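Local coordinates for protein restriction endonuclease EcoP15I, modification subunit (Escherichia coli, PDB 4ZCF) that methylates adenine N6 on one strand of the sequence CAGCAG using S-adenosyl-L-methionine, and serves DNA restriction together with the Res subunit, at residues Ser93-Ile98 with His449-Leu454; Tyr462-Val467 with Glu493-Ala498; Thr547-Tyr552 with Tyr579-Asn584; Val564-Tyr569 with Leu594-Ser599. All blocks are in the same frame, centred on the assembly; numbering follows the deposited sequence.

Contact 1. Residues Ser93-Ile98 with His449-Leu454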
# COMPACT_ATOMS: atom_id res chain seq x y z
N SER A 93 -4.80 9.43 -30.90
CA SER A 93 -3.82 9.24 -29.84
C SER A 93 -4.37 8.68 -28.55
O SER A 93 -5.45 9.06 -28.09
CB SER A 93 -3.00 10.50 -29.61
OG SER A 93 -1.80 10.12 -28.95
N GLN A 94 -3.58 7.74 -27.99
CA GLN A 94 -3.88 7.06 -26.74
C GLN A 94 -3.39 7.84 -25.53
O GLN A 94 -3.73 7.47 -24.41
CB GLN A 94 -3.35 5.62 -26.76
CG GLN A 94 -4.35 4.65 -27.40
CD GLN A 94 -4.34 3.26 -26.80
OE1 GLN A 94 -5.32 2.83 -26.18
NE2 GLN A 94 -3.25 2.52 -26.99
N HIS A 95 -2.66 8.95 -25.76
CA HIS A 95 -2.05 9.78 -24.74
C HIS A 95 -2.86 11.03 -24.39
O HIS A 95 -3.37 11.70 -25.28
CB HIS A 95 -0.62 10.15 -25.15
CG HIS A 95 0.23 8.97 -25.51
ND1 HIS A 95 0.71 8.11 -24.55
CD2 HIS A 95 0.58 8.51 -26.73
CE1 HIS A 95 1.39 7.19 -25.21
NE2 HIS A 95 1.34 7.39 -26.52
N LEU A 96 -2.93 11.37 -23.08
CA LEU A 96 -3.70 12.53 -22.62
C LEU A 96 -2.90 13.51 -21.80
O LEU A 96 -2.14 13.11 -20.94
CB LEU A 96 -4.96 12.12 -21.79
CG LEU A 96 -5.84 10.98 -22.31
CD1 LEU A 96 -6.73 10.45 -21.22
CD2 LEU A 96 -6.62 11.39 -23.54
N LEU A 97 -3.14 14.80 -22.01
CA LEU A 97 -2.63 15.90 -21.21
C LEU A 97 -3.87 16.73 -20.81
O LEU A 97 -4.67 17.11 -21.68
CB LEU A 97 -1.53 16.73 -21.93
CG LEU A 97 -1.22 18.11 -21.34
CD1 LEU A 97 -0.50 18.02 -19.98
CD2 LEU A 97 -0.45 18.96 -22.32
N ILE A 98 -4.08 16.91 -19.49
CA ILE A 98 -5.23 17.62 -18.93
C ILE A 98 -4.83 18.87 -18.17
O ILE A 98 -3.91 18.83 -17.35
CB ILE A 98 -6.20 16.72 -18.12
CG1 ILE A 98 -6.43 15.40 -18.85
CG2 ILE A 98 -7.53 17.43 -17.89
CD1 ILE A 98 -6.45 14.25 -17.95
N HIS A 449 7.19 12.23 -21.72
CA HIS A 449 8.35 12.12 -22.59
C HIS A 449 8.92 10.70 -22.50
O HIS A 449 9.11 10.05 -23.53
CB HIS A 449 9.40 13.19 -22.22
CG HIS A 449 10.53 13.33 -23.21
ND1 HIS A 449 11.36 14.45 -23.20
CD2 HIS A 449 10.96 12.48 -24.17
CE1 HIS A 449 12.26 14.25 -24.14
NE2 HIS A 449 12.05 13.09 -24.77
N THR A 450 9.13 10.20 -21.28
CA THR A 450 9.61 8.86 -20.97
C THR A 450 8.74 7.80 -21.65
O THR A 450 9.27 6.80 -22.11
CB THR A 450 9.69 8.71 -19.44
OG1 THR A 450 10.65 9.64 -18.91
CG2 THR A 450 10.02 7.30 -19.01
N VAL A 451 7.41 8.00 -21.73
CA VAL A 451 6.50 7.07 -22.42
C VAL A 451 6.77 7.11 -23.94
O VAL A 451 6.84 6.04 -24.56
CB VAL A 451 5.00 7.25 -22.03
CG1 VAL A 451 4.09 6.38 -22.88
CG2 VAL A 451 4.77 6.94 -20.54
N PHE A 452 7.01 8.32 -24.52
CA PHE A 452 7.37 8.47 -25.95
C PHE A 452 8.63 7.65 -26.25
O PHE A 452 8.57 6.80 -27.13
CB PHE A 452 7.54 9.95 -26.37
CG PHE A 452 6.28 10.80 -26.43
CD1 PHE A 452 5.08 10.29 -26.94
CD2 PHE A 452 6.30 12.14 -26.03
CE1 PHE A 452 3.94 11.09 -27.05
CE2 PHE A 452 5.15 12.93 -26.12
CZ PHE A 452 3.98 12.40 -26.63
N ASN A 453 9.73 7.83 -25.46
CA ASN A 453 10.98 7.07 -25.63
C ASN A 453 10.82 5.56 -25.46
O ASN A 453 11.46 4.79 -26.17
CB ASN A 453 12.06 7.52 -24.65
CG ASN A 453 12.54 8.94 -24.76
OD1 ASN A 453 13.31 9.40 -23.92
ND2 ASN A 453 12.11 9.67 -25.78
N LEU A 454 10.03 5.13 -24.45
CA LEU A 454 9.83 3.71 -24.19
C LEU A 454 9.06 3.03 -25.32
O LEU A 454 9.51 2.02 -25.82
CB LEU A 454 9.21 3.45 -22.80
CG LEU A 454 10.13 3.68 -21.57
CD1 LEU A 454 9.30 3.80 -20.26
CD2 LEU A 454 11.22 2.61 -21.44
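The imidazole of His95, which meets Val451 and Phe452 of the helix, is held through ND1 by a hydrogen bond from the backbone N of Phe464 on the adjacent strand. This bond, together with the stack of the ring on Phe464, probably limits its rotation, and its carbon atoms are presented to the helix. CE1 of His95 touches the Val451 methyl CG1 at 3.7 Å, and His95 ND1 lies 4.1 Å from the same methyl. That branch reaches the ring because CG1 stands anti to the backbone N (chi1 173°) and Val451 starts out toward His95.

Phe452, the next residue of the helix, comes in beside it. Its ring edge is directed at one face of the imidazole, CE1 lying over that face but displaced to the rim, with 4.2 Å between Phe452 CE1 and His95 CD2. The pair is T-shaped: the planes are inclined at 71° and the ring centroids are 5.6 Å apart. No hydrogen bond joins the two segments, and the three touching residues are all buried. Here helix 446-455 covers a face of the sheet beside strand 96-99. It is the helix of a beta-alpha-beta crossover between the parallel neighbours 434-439 and 461-468, and follows an FAGSG sequence consistent with the cofactor-binding FxGxG motif of Rossmann-like DNA methyltransferases.

Contact 2. Residues Tyr462-Val467 with Glu493-Ala498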
# COMPACT_ATOMS: atom_id res chain seq x y z
N TYR A 462 2.66 1.78 -23.72
CA TYR A 462 2.04 2.34 -22.52
C TYR A 462 1.22 3.56 -22.98
O TYR A 462 1.45 4.07 -24.08
CB TYR A 462 3.07 2.83 -21.48
CG TYR A 462 4.17 1.85 -21.14
CD1 TYR A 462 3.91 0.71 -20.39
CD2 TYR A 462 5.49 2.10 -21.49
CE1 TYR A 462 4.92 -0.20 -20.06
CE2 TYR A 462 6.51 1.23 -21.14
CZ TYR A 462 6.22 0.06 -20.45
OH TYR A 462 7.22 -0.81 -20.13
N GLN A 463 0.29 4.03 -22.16
CA GLN A 463 -0.46 5.23 -22.47
C GLN A 463 -0.19 6.18 -21.34
O GLN A 463 -0.20 5.78 -20.17
CB GLN A 463 -1.95 4.95 -22.58
CG GLN A 463 -2.29 3.74 -23.41
CD GLN A 463 -3.61 3.18 -22.97
OE1 GLN A 463 -4.68 3.75 -23.27
NE2 GLN A 463 -3.55 2.09 -22.22
N PHE A 464 0.08 7.43 -21.64
CA PHE A 464 0.30 8.36 -20.57
C PHE A 464 -0.92 9.26 -20.35
O PHE A 464 -1.60 9.63 -21.31
CB PHE A 464 1.60 9.19 -20.77
CG PHE A 464 1.59 10.32 -21.79
CD1 PHE A 464 0.87 11.50 -21.54
CD2 PHE A 464 2.38 10.26 -22.93
CE1 PHE A 464 0.88 12.56 -22.46
CE2 PHE A 464 2.40 11.33 -23.85
CZ PHE A 464 1.65 12.47 -23.61
N ILE A 465 -1.16 9.63 -19.10
CA ILE A 465 -2.15 10.61 -18.71
C ILE A 465 -1.37 11.50 -17.75
O ILE A 465 -0.81 10.97 -16.80
CB ILE A 465 -3.44 10.03 -18.04
CG1 ILE A 465 -4.13 8.97 -18.90
CG2 ILE A 465 -4.42 11.14 -17.66
CD1 ILE A 465 -5.15 8.09 -18.12
N THR A 466 -1.24 12.80 -18.07
CA THR A 466 -0.57 13.79 -17.21
C THR A 466 -1.43 15.02 -16.98
O THR A 466 -2.09 15.49 -17.90
CB THR A 466 0.91 14.13 -17.58
OG1 THR A 466 0.98 14.91 -18.78
CG2 THR A 466 1.83 12.89 -17.65
N VAL A 467 -1.41 15.52 -15.74
CA VAL A 467 -2.19 16.68 -15.31
C VAL A 467 -1.27 17.83 -14.90
O VAL A 467 -0.27 17.62 -14.23
CB VAL A 467 -3.24 16.32 -14.23
CG1 VAL A 467 -4.28 17.44 -14.09
CG2 VAL A 467 -3.93 14.98 -14.55
N GLU A 493 4.01 22.41 -24.94
CA GLU A 493 5.09 22.58 -25.90
C GLU A 493 6.17 21.51 -25.78
O GLU A 493 6.63 21.01 -26.82
CB GLU A 493 5.71 24.00 -25.80
CG GLU A 493 6.87 24.29 -26.75
CD GLU A 493 6.64 24.32 -28.26
OE1 GLU A 493 5.69 23.66 -28.75
OE2 GLU A 493 7.44 24.97 -28.96
N ARG A 494 6.58 21.15 -24.53
CA ARG A 494 7.62 20.12 -24.30
C ARG A 494 7.21 18.79 -24.87
O ARG A 494 8.06 18.05 -25.36
CB ARG A 494 7.96 19.95 -22.81
CG ARG A 494 9.26 19.20 -22.59
CD ARG A 494 9.17 17.75 -22.12
NE ARG A 494 9.66 17.73 -20.74
CZ ARG A 494 10.55 16.90 -20.23
NH1 ARG A 494 11.02 15.89 -20.95
NH2 ARG A 494 10.95 17.03 -18.97
N LEU A 495 5.91 18.45 -24.75
CA LEU A 495 5.35 17.19 -25.23
C LEU A 495 5.23 17.22 -26.74
O LEU A 495 5.49 16.21 -27.38
CB LEU A 495 3.99 16.95 -24.58
CG LEU A 495 3.93 16.29 -23.21
CD1 LEU A 495 4.84 16.96 -22.23
CD2 LEU A 495 2.52 16.31 -22.66
N ILE A 496 4.87 18.38 -27.32
CA ILE A 496 4.81 18.60 -28.78
C ILE A 496 6.20 18.31 -29.37
O ILE A 496 6.32 17.50 -30.30
CB ILE A 496 4.28 20.01 -29.14
CG1 ILE A 496 2.72 20.05 -29.02
CG2 ILE A 496 4.75 20.46 -30.55
CD1 ILE A 496 2.14 21.45 -28.93
N ARG A 497 7.26 18.93 -28.79
CA ARG A 497 8.65 18.75 -29.22
C ARG A 497 9.15 17.32 -29.04
O ARG A 497 9.77 16.77 -29.95
CB ARG A 497 9.56 19.78 -28.54
CG ARG A 497 9.27 21.20 -29.03
CD ARG A 497 10.30 22.18 -28.53
NE ARG A 497 9.85 23.57 -28.68
CZ ARG A 497 10.65 24.63 -28.61
NH1 ARG A 497 11.96 24.47 -28.48
NH2 ARG A 497 10.16 25.84 -28.74
N ALA A 498 8.84 16.71 -27.89
CA ALA A 498 9.21 15.36 -27.51
C ALA A 498 8.48 14.34 -28.37
O ALA A 498 8.96 13.22 -28.53
CB ALA A 498 8.88 15.14 -26.04
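The Phe464 ring receives the Leu495 methyl CD2 obliquely, with CD2 at 4.1 Å from both CE1 and CZ of the phenyl. The same ring stacks with His95 and forms an edge-to-face pair with Phe452, and so joins an aromatic cluster to the aliphatic contact. Phe464 extends to the helix from a first torsion of 76°, which sets CG between the backbone N and the carbonyl carbon.

A second flat group belongs to the helix itself: the guanidinium of Arg497 meets Glu493 OE2 at its edge, one turn back. NH2 of Arg497 donates at 2.9 Å to Glu493 OE2, the oxygen lying in the guanidinium plane and being approached on its anti side. Arg497 NE adds a weak bond at 2.8 Å to this same OE2, so one carboxylate oxygen carries both N-H groups in an i to i+4 salt bridge. Arg497 NH1 binds Leu406 O.

Beside Phe464, Thr466 OG1 is 4.4 Å from Leu495 CD2, a loose approach, so the methyl faces both residues, which project from the same face of the strand; Leu97 of the adjoining strand also packs against Leu495. The layering is that of a beta-alpha-beta crossover in the Rossmann-like sheet, where helix 487-500 connects the parallel strands 461-468 and 508-514, which have strand 96-99 between them.

Contact 3. Residues Thr547-Tyr552 with Tyr579-Asn584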
# COMPACT_ATOMS: atom_id res chain seq x y z
N THR A 547 -18.66 15.77 -24.23
CA THR A 547 -17.35 15.37 -23.70
C THR A 547 -17.48 14.98 -22.21
O THR A 547 -17.00 13.92 -21.83
CB THR A 547 -16.32 16.51 -23.96
OG1 THR A 547 -16.16 16.67 -25.37
CG2 THR A 547 -14.95 16.26 -23.30
N THR A 548 -18.10 15.85 -21.40
CA THR A 548 -18.34 15.61 -19.98
C THR A 548 -19.27 14.40 -19.79
O THR A 548 -18.95 13.51 -19.01
CB THR A 548 -18.92 16.89 -19.32
OG1 THR A 548 -18.06 18.00 -19.60
CG2 THR A 548 -19.13 16.74 -17.83
N TRP A 549 -20.40 14.35 -20.51
CA TRP A 549 -21.37 13.28 -20.43
C TRP A 549 -20.78 11.94 -20.77
O TRP A 549 -21.06 10.98 -20.07
CB TRP A 549 -22.59 13.56 -21.33
CG TRP A 549 -23.54 14.60 -20.82
CD1 TRP A 549 -23.33 15.49 -19.81
CD2 TRP A 549 -24.83 14.89 -21.36
NE1 TRP A 549 -24.43 16.32 -19.67
CE2 TRP A 549 -25.35 15.99 -20.63
CE3 TRP A 549 -25.62 14.31 -22.37
CZ2 TRP A 549 -26.63 16.52 -20.89
CZ3 TRP A 549 -26.87 14.85 -22.64
CH2 TRP A 549 -27.37 15.92 -21.89
N CYS A 550 -19.94 11.86 -21.83
CA CYS A 550 -19.29 10.61 -22.23
C CYS A 550 -18.34 10.07 -21.13
O CYS A 550 -18.25 8.86 -20.95
CB CYS A 550 -18.55 10.79 -23.55
SG CYS A 550 -19.61 10.69 -25.02
N LEU A 551 -17.64 10.97 -20.41
CA LEU A 551 -16.68 10.64 -19.35
C LEU A 551 -17.44 10.20 -18.10
O LEU A 551 -17.22 9.09 -17.60
CB LEU A 551 -15.74 11.84 -19.05
CG LEU A 551 -14.56 11.63 -18.06
CD1 LEU A 551 -13.65 10.49 -18.48
CD2 LEU A 551 -13.83 12.94 -17.79
N TYR A 552 -18.40 11.05 -17.67
CA TYR A 552 -19.31 10.80 -16.56
C TYR A 552 -19.99 9.42 -16.72
O TYR A 552 -20.10 8.69 -15.75
CB TYR A 552 -20.36 11.93 -16.44
CG TYR A 552 -21.41 11.65 -15.38
CD1 TYR A 552 -21.17 11.96 -14.04
CD2 TYR A 552 -22.60 10.99 -15.70
CE1 TYR A 552 -22.09 11.64 -13.05
CE2 TYR A 552 -23.51 10.65 -14.71
CZ TYR A 552 -23.27 11.00 -13.39
OH TYR A 552 -24.19 10.71 -12.41
N TYR A 579 -26.26 9.64 -27.78
CA TYR A 579 -26.57 10.99 -27.29
C TYR A 579 -27.41 11.84 -28.24
O TYR A 579 -27.06 12.02 -29.40
CB TYR A 579 -25.28 11.72 -26.88
CG TYR A 579 -24.52 10.99 -25.81
CD1 TYR A 579 -23.69 9.91 -26.12
CD2 TYR A 579 -24.66 11.33 -24.47
CE1 TYR A 579 -23.01 9.20 -25.13
CE2 TYR A 579 -23.99 10.63 -23.47
CZ TYR A 579 -23.17 9.56 -23.81
OH TYR A 579 -22.52 8.87 -22.83
N LEU A 580 -28.51 12.38 -27.72
CA LEU A 580 -29.37 13.28 -28.49
C LEU A 580 -29.43 14.60 -27.74
O LEU A 580 -30.25 14.77 -26.84
CB LEU A 580 -30.77 12.70 -28.78
CG LEU A 580 -30.91 11.24 -29.17
CD1 LEU A 580 -32.36 10.83 -29.18
CD2 LEU A 580 -30.27 10.95 -30.50
N ILE A 581 -28.50 15.52 -28.08
CA ILE A 581 -28.36 16.83 -27.46
C ILE A 581 -29.16 17.91 -28.22
O ILE A 581 -29.85 18.71 -27.60
CB ILE A 581 -26.86 17.25 -27.26
CG1 ILE A 581 -25.96 16.05 -26.85
CG2 ILE A 581 -26.73 18.47 -26.33
CD1 ILE A 581 -24.59 16.33 -26.18
N ALA A 582 -29.03 17.93 -29.56
CA ALA A 582 -29.66 18.92 -30.44
C ALA A 582 -31.21 18.99 -30.31
O ALA A 582 -31.84 17.96 -30.05
CB ALA A 582 -29.27 18.66 -31.89
N PRO A 583 -31.86 20.18 -30.47
CA PRO A 583 -33.33 20.19 -30.44
C PRO A 583 -33.88 19.75 -31.80
O PRO A 583 -33.10 19.46 -32.71
CB PRO A 583 -33.68 21.65 -30.10
CG PRO A 583 -32.45 22.45 -30.45
CD PRO A 583 -31.32 21.52 -30.80
N ASN A 584 -35.21 19.71 -31.93
CA ASN A 584 -35.90 19.38 -33.18
C ASN A 584 -35.74 17.93 -33.63
O ASN A 584 -35.65 17.67 -34.83
CB ASN A 584 -35.61 20.41 -34.31
CG ASN A 584 -35.76 21.85 -33.89
OD1 ASN A 584 -36.87 22.34 -33.63
ND2 ASN A 584 -34.65 22.57 -33.77
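Tyr579 has the most surface buried here, followed by Trp549 and then Cys550, and its phenol ring meets both of the other side chains. Tyr579 and Trp549 run alongside each other in opposing senses and meet edge to edge, each near the plane of the other, with Trp549 CE3 at 3.8 Å from Tyr579 CD2. The base of the tryptophan joins in, its CB lying 3.9 Å from Tyr579 CE2. Cys550 supplies a sulfur-aromatic contact: SG is 3.7 Å from Tyr579 CE1 and 4.2 Å from the ring centroid, 33° off the ring normal. With CG anti to the carbonyl carbon (chi1 -59°), Tyr579 points its ring at the helix, and its hydroxyl hydrogen-bonds Asp553 OD2 just past the C-terminal end. An alanine at this position would remove the ring, and is likely to leave the Cys550 sulfur and the Trp549 edge without their partner and Asp553 without the phenol.

Ile581 CD1 adds a looser touch on Trp549 CE3 at 4.4 Å. Trp549 also forms a cation-pi pair with Arg643. Helix 539-552 thus lies over the sheet at strand 577-580, with Tyr611 of strand 607-611 and Cys574 of strand 569-574 beneath it, while Leu551 packs on helix 102-113.

Contact 4. Residues Val564-Tyr569 with Leu594-Ser599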
# COMPACT_ATOMS: atom_id res chain seq x y z
N VAL A 564 -23.53 10.27 -35.82
CA VAL A 564 -24.61 9.46 -36.36
C VAL A 564 -25.70 10.37 -36.98
O VAL A 564 -26.02 11.42 -36.41
CB VAL A 564 -25.15 8.50 -35.27
CG1 VAL A 564 -26.47 7.85 -35.67
CG2 VAL A 564 -24.11 7.43 -34.93
N ASP A 565 -26.22 9.97 -38.17
CA ASP A 565 -27.27 10.71 -38.89
C ASP A 565 -28.59 9.96 -38.77
O ASP A 565 -28.69 8.82 -39.23
CB ASP A 565 -26.89 10.94 -40.37
CG ASP A 565 -27.84 11.88 -41.10
OD1 ASP A 565 -27.76 13.10 -40.85
OD2 ASP A 565 -28.68 11.38 -41.87
N LEU A 566 -29.58 10.57 -38.10
CA LEU A 566 -30.91 9.97 -37.89
C LEU A 566 -31.96 10.84 -38.59
O LEU A 566 -32.46 11.79 -38.00
CB LEU A 566 -31.23 9.79 -36.39
CG LEU A 566 -30.21 9.02 -35.54
CD1 LEU A 566 -30.55 9.13 -34.07
CD2 LEU A 566 -30.13 7.56 -35.96
N GLY A 567 -32.18 10.56 -39.88
CA GLY A 567 -33.09 11.32 -40.74
C GLY A 567 -32.85 12.82 -40.70
O GLY A 567 -33.79 13.59 -40.45
N GLY A 568 -31.60 13.23 -40.86
CA GLY A 568 -31.22 14.63 -40.81
C GLY A 568 -30.72 15.08 -39.44
O GLY A 568 -29.88 15.98 -39.36
N TYR A 569 -31.25 14.46 -38.36
CA TYR A 569 -30.85 14.76 -36.97
C TYR A 569 -29.43 14.26 -36.65
O TYR A 569 -29.07 13.12 -36.96
CB TYR A 569 -31.88 14.22 -35.97
CG TYR A 569 -31.65 14.63 -34.53
CD1 TYR A 569 -32.18 15.81 -34.03
CD2 TYR A 569 -30.95 13.80 -33.65
CE1 TYR A 569 -31.98 16.19 -32.70
CE2 TYR A 569 -30.77 14.15 -32.32
CZ TYR A 569 -31.30 15.35 -31.84
OH TYR A 569 -31.13 15.69 -30.53
N LEU A 594 -34.68 3.38 -35.40
CA LEU A 594 -35.18 1.99 -35.38
C LEU A 594 -34.73 1.24 -36.63
O LEU A 594 -34.41 0.05 -36.55
CB LEU A 594 -36.71 1.94 -35.20
CG LEU A 594 -37.32 2.72 -34.00
CD1 LEU A 594 -38.78 2.98 -34.22
CD2 LEU A 594 -37.11 1.99 -32.67
N GLN A 595 -34.64 1.94 -37.78
CA GLN A 595 -34.16 1.39 -39.05
C GLN A 595 -32.65 1.05 -38.95
O GLN A 595 -32.26 -0.05 -39.34
CB GLN A 595 -34.41 2.38 -40.17
N LYS A 596 -31.83 1.99 -38.40
CA LYS A 596 -30.38 1.83 -38.20
C LYS A 596 -30.06 0.69 -37.24
O LYS A 596 -29.02 0.04 -37.40
CB LYS A 596 -29.73 3.15 -37.75
CG LYS A 596 -28.25 3.25 -38.14
CD LYS A 596 -27.68 4.66 -37.96
CE LYS A 596 -26.39 4.85 -38.72
NZ LYS A 596 -26.21 6.26 -39.18
N VAL A 597 -30.96 0.43 -36.26
CA VAL A 597 -30.83 -0.69 -35.31
C VAL A 597 -31.09 -1.99 -36.10
O VAL A 597 -30.29 -2.92 -36.02
CB VAL A 597 -31.72 -0.56 -34.04
CG1 VAL A 597 -31.67 -1.82 -33.18
CG2 VAL A 597 -31.31 0.66 -33.21
N ASP A 598 -32.19 -2.00 -36.90
CA ASP A 598 -32.61 -3.12 -37.76
C ASP A 598 -31.59 -3.44 -38.88
O ASP A 598 -31.15 -4.58 -38.99
CB ASP A 598 -34.00 -2.84 -38.38
CG ASP A 598 -35.22 -3.09 -37.50
OD1 ASP A 598 -35.10 -3.81 -36.49
OD2 ASP A 598 -36.31 -2.61 -37.87
N SER A 599 -31.24 -2.43 -39.72
CA SER A 599 -30.35 -2.55 -40.88
C SER A 599 -28.86 -2.64 -40.56
O SER A 599 -28.25 -3.68 -40.81
CB SER A 599 -30.61 -1.44 -41.89
OG SER A 599 -31.89 -1.55 -42.50
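Lys596 reaches across to Val564, Asp565 and Leu566, on the first strand of a beta hairpin with a two-residue loop, a type I' turn from Leu566 to Tyr569. Paired backbone bonds close it, Leu566 N to Tyr569 O at 2.8 Å and Tyr569 N to Leu566 O at 3.0 Å, and the two turn positions, Gly567 and Gly568, both have positive phi.

From helix 594-598 the lysine leaves with CG anti to the backbone N (chi1 -154°) and runs extended through its next two torsions, then bends at the last one (chi4 149°). That shape carries the chain over to the strand, which runs at 123° to the helix direction. The ammonium ends close to main chain: Lys596 NZ is 3.6 Å from Asp565 O, too loosely placed to count as a hydrogen bond. The Asp565 carboxylate is further off, with Asp565 OD2 at 6.3 Å from Lys596 NZ, so any attraction between the charges is probably weak. Val564 starts out toward the helix, and its CG1 branch, anti to the backbone N, lies 3.9 Å from Lys596 NZ and 4.1 Å from Lys596 CD. Phe603 packs on both Val564 and Lys596, and Leu566 also rests on Leu593 of the same helix. The Leu566 CD2 methyl lies against the aliphatic part of the lysine, 4.3 Å from Lys596 CD.

Contacts 1 and 2 form one continuous core, their centres about 4 Å apart. Strands 96-99 and 461-468 lie side by side in the methyltransferase sheet, where Leu96 N reaches Phe464 O at 2.8 Å and Ile98 N reaches Thr466 O at 2.9 Å, both probable hydrogen bonds. Contacts 3 and 4 share the smaller C-terminal sheet, with centres about 17 Å apart; their segments alternate along the chain, and Tyr569 of contact 4 packs against Leu580 of contact 3. Centres of contacts 1 and 3 are about 28 Å apart. From their nearest atoms to the bound nucleic acid the four contacts stand about 22, 21, 35 and 48 Å away, so none touches DNA.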